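PDB 3UAO: putative isochorismatase from Bordetella bronchiseptica, which catalyses the hydrolysis of maleamate to maleate and ammonia, a step in the bacterial degradation of nicotinate (vitamin B3). Local coordinates for residues A[43-55]-A[78-92]. Residues are numbered along the deposited sequence; the frame is centred on the assembly and turned at random.
Sequences APYGLLIVDFVNG and LAAARERGWAVAHSR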
loop_
_atom_site.group_PDB
_atom_site.type_symbol
_atom_site.label_atom_id
_atom_site.label_comp_id
_atom_site.label_asym_id
_atom_site.label_seq_id
_atom_site.Cartn_x
_atom_site.Cartn_y
_atom_site.Cartn_z
ATOM N N ALA A 43 4.931 24.220 -4.533
ATOM C CA ALA A 43 3.757 24.347 -3.686
ATOM C C ALA A 43 2.637 23.541 -4.303
ATOM O O ALA A 43 2.716 23.227 -5.479
ATOM C CB ALA A 43 3.345 25.820 -3.585
ATOM N N PRO A 44 1.596 23.192 -3.518
ATOM C CA PRO A 44 1.473 23.476 -2.074
ATOM C C PRO A 44 2.502 22.718 -1.258
ATOM O O PRO A 44 2.877 21.609 -1.628
ATOM C CB PRO A 44 0.036 23.002 -1.723
ATOM C CG PRO A 44 -0.677 22.932 -3.002
ATOM C CD PRO A 44 0.341 22.639 -4.069
ATOM N N TYR A 45 2.953 23.322 -0.164
ATOM C CA TYR A 45 3.876 22.658 0.760
ATOM C C TYR A 45 3.182 22.019 1.947
ATOM O O TYR A 45 2.078 22.388 2.314
ATOM C CB TYR A 45 4.906 23.625 1.307
ATOM C CG TYR A 45 5.701 24.259 0.235
ATOM C CD1 TYR A 45 6.688 23.560 -0.388
ATOM C CD2 TYR A 45 5.445 25.585 -0.176
ATOM C CE1 TYR A 45 7.417 24.134 -1.397
ATOM C CE2 TYR A 45 6.150 26.159 -1.184
ATOM C CZ TYR A 45 7.146 25.428 -1.790
ATOM O OH TYR A 45 7.882 25.949 -2.816
ATOM N N GLY A 46 3.880 21.069 2.547
ATOM C CA GLY A 46 3.465 20.397 3.754
ATOM C C GLY A 46 4.685 20.077 4.587
ATOM O O GLY A 46 5.846 20.238 4.141
ATOM N N LEU A 47 4.432 19.635 5.806
ATOM C CA LEU A 47 5.479 19.387 6.780
ATOM C C LEU A 47 5.160 18.089 7.488
ATOM O O LEU A 47 4.072 17.900 8.011
ATOM C CB LEU A 47 5.584 20.546 7.807
ATOM C CG LEU A 47 6.459 20.369 9.066
ATOM C CD1 LEU A 47 7.914 20.288 8.722
ATOM C CD2 LEU A 47 6.223 21.486 10.038
ATOM N N LEU A 48 6.140 17.205 7.501
ATOM C CA LEU A 48 6.103 15.991 8.268
ATOM C C LEU A 48 7.165 16.049 9.333
ATOM O O LEU A 48 8.337 16.231 8.992
ATOM C CB LEU A 48 6.481 14.839 7.340
ATOM C CG LEU A 48 6.416 13.496 8.026
ATOM C CD1 LEU A 48 5.029 13.311 8.585
ATOM C CD2 LEU A 48 6.781 12.463 7.017
ATOM N N ILE A 49 6.781 15.879 10.590
ATOM C CA ILE A 49 7.729 15.754 11.673
ATOM C C ILE A 49 7.703 14.302 12.143
ATOM O O ILE A 49 6.717 13.847 12.735
ATOM C CB ILE A 49 7.371 16.680 12.836
ATOM C CG1 ILE A 49 7.193 18.131 12.361
ATOM C CG2 ILE A 49 8.432 16.636 13.908
ATOM C CD1 ILE A 49 6.718 19.061 13.450
ATOM N N VAL A 50 8.764 13.549 11.902
ATOM C CA VAL A 50 8.685 12.116 12.213
ATOM C C VAL A 50 9.286 11.729 13.566
ATOM O O VAL A 50 10.446 11.939 13.813
ATOM C CB VAL A 50 9.103 11.163 10.988
ATOM C CG1 VAL A 50 9.347 11.946 9.725
ATOM C CG2 VAL A 50 10.207 10.260 11.310
ATOM N N ASP A 51 8.434 11.227 14.448
ATOM C CA ASP A 51 8.831 10.607 15.710
ATOM C C ASP A 51 9.637 11.447 16.685
ATOM O O ASP A 51 10.425 10.916 17.469
ATOM C CB ASP A 51 9.590 9.299 15.442
ATOM C CG ASP A 51 8.763 8.297 14.732
ATOM O OD1 ASP A 51 7.529 8.472 14.672
ATOM O OD2 ASP A 51 9.361 7.340 14.210
ATOM N N PHE A 52 9.439 12.745 16.687
ATOM C CA PHE A 52 10.047 13.561 17.732
ATOM C C PHE A 52 9.275 13.380 19.036
ATOM O O PHE A 52 8.537 14.273 19.453
ATOM C CB PHE A 52 10.117 15.032 17.319
ATOM C CG PHE A 52 11.365 15.387 16.576
ATOM C CD1 PHE A 52 12.496 14.595 16.671
ATOM C CD2 PHE A 52 11.423 16.555 15.819
ATOM C CE1 PHE A 52 13.646 14.967 16.023
ATOM C CE2 PHE A 52 12.565 16.926 15.187
ATOM C CZ PHE A 52 13.677 16.150 15.284
ATOM N N VAL A 53 9.477 12.213 19.664
ATOM C CA VAL A 53 8.710 11.791 20.836
ATOM C C VAL A 53 9.656 11.685 22.022
ATOM O O VAL A 53 10.857 11.516 21.830
ATOM C CB VAL A 53 7.938 10.462 20.579
ATOM C CG1 VAL A 53 6.997 10.624 19.398
ATOM C CG2 VAL A 53 8.872 9.303 20.343
ATOM N N ASN A 54 9.133 11.814 23.242
ATOM C CA ASN A 54 9.981 11.924 24.457
ATOM C C ASN A 54 11.102 10.847 24.530
ATOM O O ASN A 54 12.201 11.116 25.006
ATOM C CB ASN A 54 9.124 11.861 25.745
ATOM C CG ASN A 54 8.176 13.057 25.915
ATOM O OD1 ASN A 54 6.972 12.899 26.184
ATOM N ND2 ASN A 54 8.711 14.249 25.762
ATOM N N GLY A 55 10.815 9.636 24.074
ATOM C CA GLY A 55 11.770 8.552 24.148
ATOM C C GLY A 55 12.946 8.698 23.197
ATOM O O GLY A 55 14.027 8.179 23.462
ATOM N N LEU A 78 7.758 24.456 12.228
ATOM C CA LEU A 78 6.384 24.213 12.613
ATOM C C LEU A 78 5.594 25.544 12.738
ATOM O O LEU A 78 4.507 25.693 12.160
ATOM C CB LEU A 78 6.363 23.420 13.935
ATOM C CG LEU A 78 4.996 23.051 14.489
ATOM C CD1 LEU A 78 4.267 22.279 13.409
ATOM C CD2 LEU A 78 5.057 22.264 15.795
ATOM N N ALA A 79 6.148 26.510 13.463
ATOM C CA ALA A 79 5.526 27.831 13.553
ATOM C C ALA A 79 5.386 28.433 12.148
ATOM O O ALA A 79 4.298 28.897 11.769
ATOM C CB ALA A 79 6.313 28.771 14.503
ATOM N N ALA A 80 6.444 28.386 11.352
ATOM C CA ALA A 80 6.367 28.950 10.004
ATOM C C ALA A 80 5.330 28.197 9.146
ATOM O O ALA A 80 4.590 28.811 8.371
ATOM C CB ALA A 80 7.741 28.964 9.341
ATOM N N ALA A 81 5.272 26.873 9.300
ATOM C CA ALA A 81 4.229 26.048 8.660
ATOM C C ALA A 81 2.839 26.546 9.056
ATOM O O ALA A 81 1.971 26.703 8.211
ATOM C CB ALA A 81 4.386 24.586 9.036
ATOM N N ARG A 82 2.657 26.806 10.348
ATOM C CA ARG A 82 1.390 27.324 10.867
ATOM C C ARG A 82 1.069 28.744 10.377
ATOM O O ARG A 82 -0.052 29.015 10.043
ATOM C CB ARG A 82 1.382 27.266 12.397
ATOM C CG ARG A 82 1.332 25.855 12.918
ATOM C CD ARG A 82 1.761 25.764 14.330
ATOM N NE ARG A 82 1.577 24.409 14.818
ATOM C CZ ARG A 82 1.969 23.944 16.002
ATOM N NH1 ARG A 82 2.632 24.703 16.886
ATOM N NH2 ARG A 82 1.693 22.677 16.293
ATOM N N GLU A 83 2.058 29.634 10.311
ATOM C CA GLU A 83 1.822 30.943 9.692
ATOM C C GLU A 83 1.421 30.823 8.205
ATOM O O GLU A 83 0.583 31.576 7.709
ATOM C CB GLU A 83 3.035 31.884 9.838
ATOM C CG GLU A 83 2.782 33.350 9.307
ATOM C CD GLU A 83 4.004 34.268 9.446
ATOM O OE1 GLU A 83 4.189 34.850 10.534
ATOM O OE2 GLU A 83 4.771 34.426 8.465
ATOM N N ARG A 84 2.001 29.871 7.494
ATOM C CA ARG A 84 1.740 29.776 6.075
ATOM C C ARG A 84 0.513 28.933 5.717
ATOM O O ARG A 84 0.103 28.908 4.576
ATOM C CB ARG A 84 2.994 29.295 5.372
ATOM C CG ARG A 84 4.097 30.337 5.430
ATOM C CD ARG A 84 5.442 29.750 5.131
ATOM N NE ARG A 84 6.523 30.708 5.338
ATOM C CZ ARG A 84 7.739 30.627 4.797
ATOM N NH1 ARG A 84 8.071 29.614 3.999
ATOM N NH2 ARG A 84 8.639 31.568 5.066
ATOM N N GLY A 85 -0.111 28.292 6.694
ATOM C CA GLY A 85 -1.282 27.454 6.428
ATOM C C GLY A 85 -0.924 26.152 5.713
ATOM O O GLY A 85 -1.649 25.699 4.843
ATOM N N TRP A 86 0.209 25.560 6.089
ATOM C CA TRP A 86 0.722 24.379 5.422
ATOM C C TRP A 86 0.108 23.183 6.086
ATOM O O TRP A 86 0.013 23.150 7.290
ATOM C CB TRP A 86 2.245 24.269 5.575
ATOM C CG TRP A 86 3.041 25.147 4.706
ATOM C CD1 TRP A 86 2.592 25.937 3.712
ATOM C CD2 TRP A 86 4.458 25.274 4.715
ATOM N NE1 TRP A 86 3.640 26.584 3.105
ATOM C CE2 TRP A 86 4.800 26.192 3.705
ATOM C CE3 TRP A 86 5.479 24.719 5.503
ATOM C CZ2 TRP A 86 6.119 26.568 3.452
ATOM C CZ3 TRP A 86 6.792 25.087 5.247
ATOM C CH2 TRP A 86 7.100 25.997 4.232
ATOM N N ALA A 87 -0.302 22.191 5.313
ATOM C CA ALA A 87 -0.710 20.934 5.903
ATOM C C ALA A 87 0.412 20.488 6.871
ATOM O O ALA A 87 1.598 20.618 6.554
ATOM C CB ALA A 87 -0.950 19.882 4.802
ATOM N N VAL A 88 0.052 19.985 8.045
ATOM C CA VAL A 88 1.069 19.515 8.998
ATOM C C VAL A 88 0.693 18.150 9.601
ATOM O O VAL A 88 -0.446 17.957 10.025
ATOM C CB VAL A 88 1.336 20.540 10.111
ATOM C CG1 VAL A 88 2.457 20.039 11.067
ATOM C CG2 VAL A 88 1.732 21.852 9.505
ATOM N N ALA A 89 1.668 17.223 9.588
ATOM C CA ALA A 89 1.480 15.843 10.035
ATOM C C ALA A 89 2.607 15.458 10.973
ATOM O O ALA A 89 3.749 15.785 10.741
ATOM C CB ALA A 89 1.438 14.889 8.855
ATOM N N HIS A 90 2.253 14.798 12.057
ATOM C CA HIS A 90 3.202 14.312 13.035
ATOM C C HIS A 90 3.069 12.786 13.087
ATOM O O HIS A 90 1.981 12.245 12.930
ATOM C CB HIS A 90 2.864 14.887 14.419
ATOM C CG HIS A 90 2.659 16.372 14.435
ATOM N ND1 HIS A 90 3.587 17.243 14.962
ATOM C CD2 HIS A 90 1.638 17.138 13.982
ATOM C CE1 HIS A 90 3.136 18.485 14.845
ATOM N NE2 HIS A 90 1.954 18.447 14.254
ATOM N N SER A 91 4.177 12.102 13.307
ATOM C CA SER A 91 4.177 10.667 13.380
ATOM C C SER A 91 4.609 10.278 14.796
ATOM O O SER A 91 5.336 10.999 15.484
ATOM C CB SER A 91 5.127 10.076 12.307
ATOM O OG SER A 91 6.402 9.758 12.833
ATOM N N ARG A 92 4.147 9.118 15.218
ATOM C CA ARG A 92 4.499 8.546 16.521
ATOM C C ARG A 92 4.558 7.058 16.300
ATOM O O ARG A 92 3.730 6.551 15.550
ATOM C CB ARG A 92 3.391 8.803 17.558
ATOM C CG ARG A 92 3.142 10.258 17.919
ATOM C CD ARG A 92 1.936 10.400 18.815
ATOM N NE ARG A 92 2.092 9.538 19.987
ATOM C CZ ARG A 92 1.106 8.998 20.700
ATOM N NH1 ARG A 92 -0.166 9.219 20.412
ATOM N NH2 ARG A 92 1.414 8.214 21.704
HETATM O O HOH W 1 6.904 13.974 15.531
#
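Leu47 to Ile49 pair in parallel with Val88 to His90, the axes of strands 45-50 and 87-92 lying 4.8 Å apart, and the end of helix 67-84 runs back across one face, so that strand, helix and strand form a beta-alpha-beta crossover. Ile49 lies at the middle of the ladder: its N donates to Ala89 O at 3.0 Å, and its O accepts from Ser91 N. On the helix side, Leu47 has CG anti to its backbone N (chi1 169°), which carries CD2 to Ala81 CB at 3.7 Å and beside Leu78. Leu78 CD1 also meets Ile49 CD1, which lies alongside the His90 imidazole, 3.9 Å from CE1; His90 NE2 is hydrogen-bonded to Glu134. On the other face Leu48 CD1 packs on Ala89 CB, where Leu150 of helix 150-156 covers both and Trp153 also touches Ala89. At the N-terminal end of the strands Tyr45 CB sits over a face of the Trp86 indole, 3.7 Å from the five-membered-ring centroid, in a CH-pi contact; Arg84 CD covers the opposite face. Just after strand 45-50, Asp51 OD1 accepts from Ser91 OG at 2.5 Å, met from above the carboxylate plane, while OD2 forms a salt bridge with Lys139. A water accepts from Phe52 N and donates to Ile49 O, linking the inverse gamma turn centred on Phe52 to the end of strand 45-50. Asp51 thus stands at the C-terminal ends of the parallel strands, close to a bound acetate. Contacts to both oxygens probably restrict rotation of its carboxylate; with Lys139 and Cys172, seen as S-hydroxycysteine, it is consistent with the Asp-Lys-Cys triad of isochorismatase-like hydrolases.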